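Local atomic coordinates of beta-Lactamase/D-Alanine Carboxypeptidase (Pseudomonas syringae pv. tomato, PDB entry 5EVI), a protein that probably hydrolyses the amide bond of beta-lactam antibiotics, giving substituted beta-amino acids, as a class C beta-lactamase linked to antibiotic resistance. Residues D[261-266]-D[271-276]; D[276-279]-D[285-288]. All coordinates share one frame; numbering follows the deposited sequence.

Contact 1. Residues D[261-266]-D[271-276]; sequences IGYFKV and QDLAWE
The backbone carbonyl of Q271 takes hydrogen bonds from two consecutive residues, Y263 and F264, a worked example of how a strand can absorb one extra residue. Y263 N lies 2.9 Å from Q271 O; the second bond, F264 N to Q271 O, is weak at 3.5 Å. Q271 N returns a bond of 2.8 Å to F264 O. This is a classic beta bulge in the antiparallel pairing of the class C beta-lactamase sheet. The chain of Q271 starts extended, CG opposite the backbone N (chi1 -179°), then bends at chi2 (67°) and turns its amide to the backbone of the next residue, D272. There NE2 reaches D272 O at 3.0 Å: the carbonyl oxygen lies in the amide plane, yet the donor sits above the carbonyl plane. OE1 is held by R152, which fixes the amide's flip. The Y263 ring turns its edge to Q271 O and D272 C, while its CE2 meets L273 CD1 at 4.1 Å. At the I261 end, D272 OD1 lies 3.5 Å from G262 CA, and D272 CA makes a CH...O contact with I261 O (3.2 Å).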
loop_
_atom_site.group_PDB
_atom_site.type_symbol
_atom_site.label_atom_id
_atom_site.label_comp_id
_atom_site.label_asym_id
_atom_site.label_seq_id
_atom_site.Cartn_x
_atom_site.Cartn_y
_atom_site.Cartn_z
ATOM N N ILE D 261 -3.916 -13.015 -1.669
ATOM C CA ILE D 261 -4.393 -13.873 -2.755
ATOM C C ILE D 261 -4.042 -13.291 -4.145
ATOM O O ILE D 261 -4.344 -12.138 -4.451
ATOM C CB ILE D 261 -5.909 -14.133 -2.602
ATOM C CG1 ILE D 261 -6.153 -15.021 -1.373
ATOM C CG2 ILE D 261 -6.523 -14.758 -3.859
ATOM C CD1 ILE D 261 -7.620 -15.105 -0.970
ATOM N N GLY D 262 -3.461 -14.140 -4.993
ATOM C CA GLY D 262 -3.015 -13.747 -6.320
ATOM C C GLY D 262 -4.110 -13.951 -7.342
ATOM O O GLY D 262 -4.552 -15.095 -7.582
ATOM N N TYR D 263 -4.535 -12.860 -7.964
ATOM C CA TYR D 263 -5.664 -12.911 -8.913
ATOM C C TYR D 263 -5.208 -12.902 -10.372
ATOM O O TYR D 263 -5.839 -13.540 -11.207
ATOM C CB TYR D 263 -6.597 -11.741 -8.663
ATOM C CG TYR D 263 -7.407 -11.801 -7.405
ATOM C CD1 TYR D 263 -8.597 -12.524 -7.352
ATOM C CD2 TYR D 263 -7.022 -11.078 -6.267
ATOM C CE1 TYR D 263 -9.363 -12.553 -6.191
ATOM C CE2 TYR D 263 -7.780 -11.088 -5.107
ATOM C CZ TYR D 263 -8.944 -11.832 -5.068
ATOM O OH TYR D 263 -9.711 -11.854 -3.945
ATOM N N PHE D 264 -4.126 -12.179 -10.689
ATOM C CA PHE D 264 -3.645 -12.080 -12.083
ATOM C C PHE D 264 -2.119 -12.192 -12.213
ATOM O O PHE D 264 -1.376 -11.796 -11.310
ATOM C CB PHE D 264 -4.114 -10.750 -12.687
ATOM C CG PHE D 264 -5.599 -10.564 -12.653
ATOM C CD1 PHE D 264 -6.400 -11.074 -13.679
ATOM C CD2 PHE D 264 -6.205 -9.880 -11.618
ATOM C CE1 PHE D 264 -7.774 -10.918 -13.652
ATOM C CE2 PHE D 264 -7.581 -9.715 -11.582
ATOM C CZ PHE D 264 -8.369 -10.230 -12.605
ATOM N N LYS D 265 -1.662 -12.750 -13.337
ATOM C CA LYS D 265 -0.263 -12.639 -13.759
ATOM C C LYS D 265 -0.179 -11.428 -14.686
ATOM O O LYS D 265 -0.968 -11.338 -15.640
ATOM C CB LYS D 265 0.205 -13.906 -14.495
ATOM C CG LYS D 265 0.614 -15.068 -13.586
ATOM C CD LYS D 265 2.130 -15.200 -13.457
ATOM C CE LYS D 265 2.569 -15.736 -12.107
ATOM N NZ LYS D 265 1.857 -16.938 -11.606
ATOM N N VAL D 266 0.749 -10.509 -14.396
ATOM C CA VAL D 266 0.926 -9.249 -15.169
ATOM C C VAL D 266 2.417 -9.097 -15.443
ATOM O O VAL D 266 3.151 -8.572 -14.611
ATOM C CB VAL D 266 0.388 -8.007 -14.407
ATOM C CG1 VAL D 266 0.437 -6.759 -15.287
ATOM C CG2 VAL D 266 -1.044 -8.236 -13.938
ATOM N N GLN D 271 -0.491 -10.006 -9.322
ATOM C CA GLN D 271 -1.320 -8.956 -8.704
ATOM C C GLN D 271 -2.210 -9.541 -7.608
ATOM O O GLN D 271 -3.043 -10.428 -7.886
ATOM C CB GLN D 271 -2.213 -8.267 -9.757
ATOM C CG GLN D 271 -3.090 -7.134 -9.213
ATOM C CD GLN D 271 -2.267 -5.946 -8.743
ATOM O OE1 GLN D 271 -1.475 -5.407 -9.508
ATOM N NE2 GLN D 271 -2.422 -5.556 -7.483
ATOM N N ASP D 272 -2.071 -9.022 -6.381
ATOM C CA ASP D 272 -2.965 -9.372 -5.265
ATOM C C ASP D 272 -4.031 -8.277 -5.115
ATOM O O ASP D 272 -4.259 -7.505 -6.068
ATOM C CB ASP D 272 -2.152 -9.579 -3.977
ATOM C CG ASP D 272 -1.013 -10.569 -4.146
ATOM O OD1 ASP D 272 -0.873 -11.176 -5.259
ATOM O OD2 ASP D 272 -0.260 -10.754 -3.158
ATOM N N LEU D 273 -4.708 -8.221 -3.975
ATOM C CA LEU D 273 -5.593 -7.104 -3.662
ATOM C C LEU D 273 -4.746 -5.967 -3.089
ATOM O O LEU D 273 -4.340 -5.991 -1.921
ATOM C CB LEU D 273 -6.709 -7.533 -2.703
ATOM C CG LEU D 273 -8.000 -6.750 -2.926
ATOM C CD1 LEU D 273 -8.696 -7.204 -4.196
ATOM C CD2 LEU D 273 -8.942 -6.854 -1.744
ATOM N N ALA D 274 -4.423 -5.019 -3.960
ATOM C CA ALA D 274 -3.471 -3.925 -3.707
ATOM C C ALA D 274 -1.995 -4.406 -3.603
ATOM O O ALA D 274 -1.127 -3.857 -4.288
ATOM C CB ALA D 274 -3.893 -3.069 -2.514
ATOM N N TRP D 275 -1.697 -5.419 -2.782
ATOM C CA TRP D 275 -0.355 -6.016 -2.787
ATOM C C TRP D 275 0.044 -6.552 -4.180
ATOM O O TRP D 275 -0.807 -6.921 -4.999
ATOM C CB TRP D 275 -0.218 -7.145 -1.760
ATOM C CG TRP D 275 -0.369 -6.764 -0.328
ATOM C CD1 TRP D 275 -1.404 -7.085 0.503
ATOM C CD2 TRP D 275 0.567 -6.042 0.465
ATOM N NE1 TRP D 275 -1.172 -6.589 1.767
ATOM C CE2 TRP D 275 0.037 -5.954 1.771
ATOM C CE3 TRP D 275 1.823 -5.470 0.205
ATOM C CZ2 TRP D 275 0.713 -5.314 2.813
ATOM C CZ3 TRP D 275 2.487 -4.828 1.246
ATOM C CH2 TRP D 275 1.919 -4.736 2.519
ATOM N N GLU D 276 1.348 -6.535 -4.434
ATOM C CA GLU D 276 1.976 -7.121 -5.607
ATOM C C GLU D 276 3.046 -8.080 -5.128
ATOM O O GLU D 276 3.720 -7.791 -4.123
ATOM C CB GLU D 276 2.591 -6.005 -6.465
ATOM C CG GLU D 276 1.543 -4.966 -6.851
ATOM C CD GLU D 276 2.024 -3.874 -7.785
ATOM O OE1 GLU D 276 3.205 -3.871 -8.220
ATOM O OE2 GLU D 276 1.193 -2.985 -8.074
#

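Contact 2. Residues D[276-279]-D[285-288]; sequences EQYP and DVLL
The short strand 276-278 of the central antiparallel sheet meets helix 284-290 through one aromatic residue, Y278, received by V286 and L287, a compact example of a helix packed on a sheet without hydrogen bonds between the two segments. Y278 and L287, the nearest pair along the backbones, keep their CA atoms 7.5 Å apart. The gap is closed chiefly by one methyl group. L287 CD2 comes down over a face of the Y278 ring, 3.8 Å from the centroid and 28° off the normal, a CH-pi contact. It is displaced toward the rim, so that the closest approach is to CD2 of Y278, at 3.4 Å, with Y278 CG nearly as near at 3.5 Å. The leucine's CB does not itself aim at the strand; it is the terminal branch that turns inward to the ring. In this class C beta-lactamase fold, where helices pack on the sheet, L287 also touches W315 of strand 315-321 and V353 and Y357 of helix 349-363, so the methyl over the ring belongs to a wider apolar layer. V286 meets the other delta carbon of the ring. With its CG1 opposite the backbone N (chi1 178°), that methyl stands 4.0 Å from Y278 CD1, the two side chains running past each other in opposite directions. Farther along the ring, Y278 CE1 lies 3.9 Å from V286 O, a carbonyl placed obliquely to it. M269 of strand 269-271, N317 and N291 touch the tyrosine as well.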
loop_
_atom_site.group_PDB
_atom_site.type_symbol
_atom_site.label_atom_id
_atom_site.label_comp_id
_atom_site.label_asym_id
_atom_site.label_seq_id
_atom_site.Cartn_x
_atom_site.Cartn_y
_atom_site.Cartn_z
ATOM N N GLU D 276 1.348 -6.535 -4.434
ATOM C CA GLU D 276 1.976 -7.121 -5.607
ATOM C C GLU D 276 3.046 -8.080 -5.128
ATOM O O GLU D 276 3.720 -7.791 -4.123
ATOM C CB GLU D 276 2.591 -6.005 -6.465
ATOM C CG GLU D 276 1.543 -4.966 -6.851
ATOM C CD GLU D 276 2.024 -3.874 -7.785
ATOM O OE1 GLU D 276 3.205 -3.871 -8.220
ATOM O OE2 GLU D 276 1.193 -2.985 -8.074
ATOM N N GLN D 277 3.208 -9.219 -5.816
ATOM C CA GLN D 277 4.193 -10.227 -5.372
ATOM C C GLN D 277 4.917 -10.920 -6.505
ATOM O O GLN D 277 4.488 -10.888 -7.661
ATOM C CB GLN D 277 3.538 -11.288 -4.466
ATOM C CG GLN D 277 2.652 -12.288 -5.200
ATOM C CD GLN D 277 1.917 -13.277 -4.303
ATOM O OE1 GLN D 277 1.854 -14.495 -4.603
ATOM N NE2 GLN D 277 1.311 -12.778 -3.256
ATOM N N TYR D 278 6.007 -11.585 -6.140
ATOM C CA TYR D 278 6.892 -12.249 -7.092
ATOM C C TYR D 278 7.250 -13.623 -6.529
ATOM O O TYR D 278 7.680 -13.728 -5.377
ATOM C CB TYR D 278 8.157 -11.416 -7.335
ATOM C CG TYR D 278 7.850 -10.010 -7.801
ATOM C CD1 TYR D 278 7.792 -9.706 -9.152
ATOM C CD2 TYR D 278 7.582 -8.979 -6.883
ATOM C CE1 TYR D 278 7.490 -8.428 -9.594
ATOM C CE2 TYR D 278 7.262 -7.700 -7.314
ATOM C CZ TYR D 278 7.218 -7.423 -8.673
ATOM O OH TYR D 278 6.899 -6.161 -9.133
ATOM N N PRO D 279 7.068 -14.679 -7.337
ATOM C CA PRO D 279 7.361 -16.008 -6.846
ATOM C C PRO D 279 8.857 -16.303 -6.779
ATOM O O PRO D 279 9.636 -15.816 -7.593
ATOM C CB PRO D 279 6.673 -16.921 -7.866
ATOM C CG PRO D 279 6.727 -16.144 -9.135
ATOM C CD PRO D 279 6.515 -14.714 -8.708
ATOM N N ASP D 285 16.386 -7.999 -10.979
ATOM C CA ASP D 285 15.977 -7.356 -12.265
ATOM C C ASP D 285 14.473 -7.388 -12.411
ATOM O O ASP D 285 13.886 -6.411 -12.859
ATOM C CB ASP D 285 16.534 -7.989 -13.557
ATOM C CG ASP D 285 17.576 -9.004 -13.313
ATOM O OD1 ASP D 285 18.756 -8.663 -13.506
ATOM O OD2 ASP D 285 17.205 -10.133 -12.911
ATOM N N VAL D 286 13.875 -8.530 -12.043
ATOM C CA VAL D 286 12.433 -8.739 -12.158
ATOM C C VAL D 286 11.679 -7.806 -11.199
ATOM O O VAL D 286 10.659 -7.248 -11.574
ATOM C CB VAL D 286 12.025 -10.216 -11.876
ATOM C CG1 VAL D 286 10.517 -10.379 -11.948
ATOM C CG2 VAL D 286 12.715 -11.189 -12.838
ATOM N N LEU D 287 12.178 -7.653 -9.963
ATOM C CA LEU D 287 11.551 -6.749 -8.984
ATOM C C LEU D 287 11.609 -5.313 -9.501
ATOM O O LEU D 287 10.643 -4.550 -9.385
ATOM C CB LEU D 287 12.255 -6.812 -7.626
ATOM C CG LEU D 287 12.327 -8.124 -6.855
ATOM C CD1 LEU D 287 12.977 -7.857 -5.508
ATOM C CD2 LEU D 287 10.953 -8.754 -6.670
ATOM N N LEU D 288 12.747 -4.949 -10.079
ATOM C CA LEU D 288 12.915 -3.614 -10.617
ATOM C C LEU D 288 11.953 -3.373 -11.786
ATOM O O LEU D 288 11.249 -2.367 -11.792
ATOM C CB LEU D 288 14.369 -3.360 -11.021
ATOM C CG LEU D 288 15.334 -3.300 -9.844
ATOM C CD1 LEU D 288 16.755 -3.291 -10.370
ATOM C CD2 LEU D 288 15.071 -2.089 -8.949
#

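Overall arrangement
Contacts 1 and 2 follow one another along the chain and share E276, their centres about 12 Å apart on the same side of the molecule's centre. Contact 1 joins strand 262-266 to the end of strand 269-271 and the turn beyond it; contact 2 takes the next strand, 276-278, and binds it to helix 284-290. All three strands lie side by side in the large antiparallel sheet, next to strand 315-321, which carries a KTG-type motif consistent with this family's active site. A weak hydrogen bond from Q277 NE2 to D272 OD2 joins the two directly, and E276 and Q271 both reach R152, so pairing and helix packing form one continuous piece of structure.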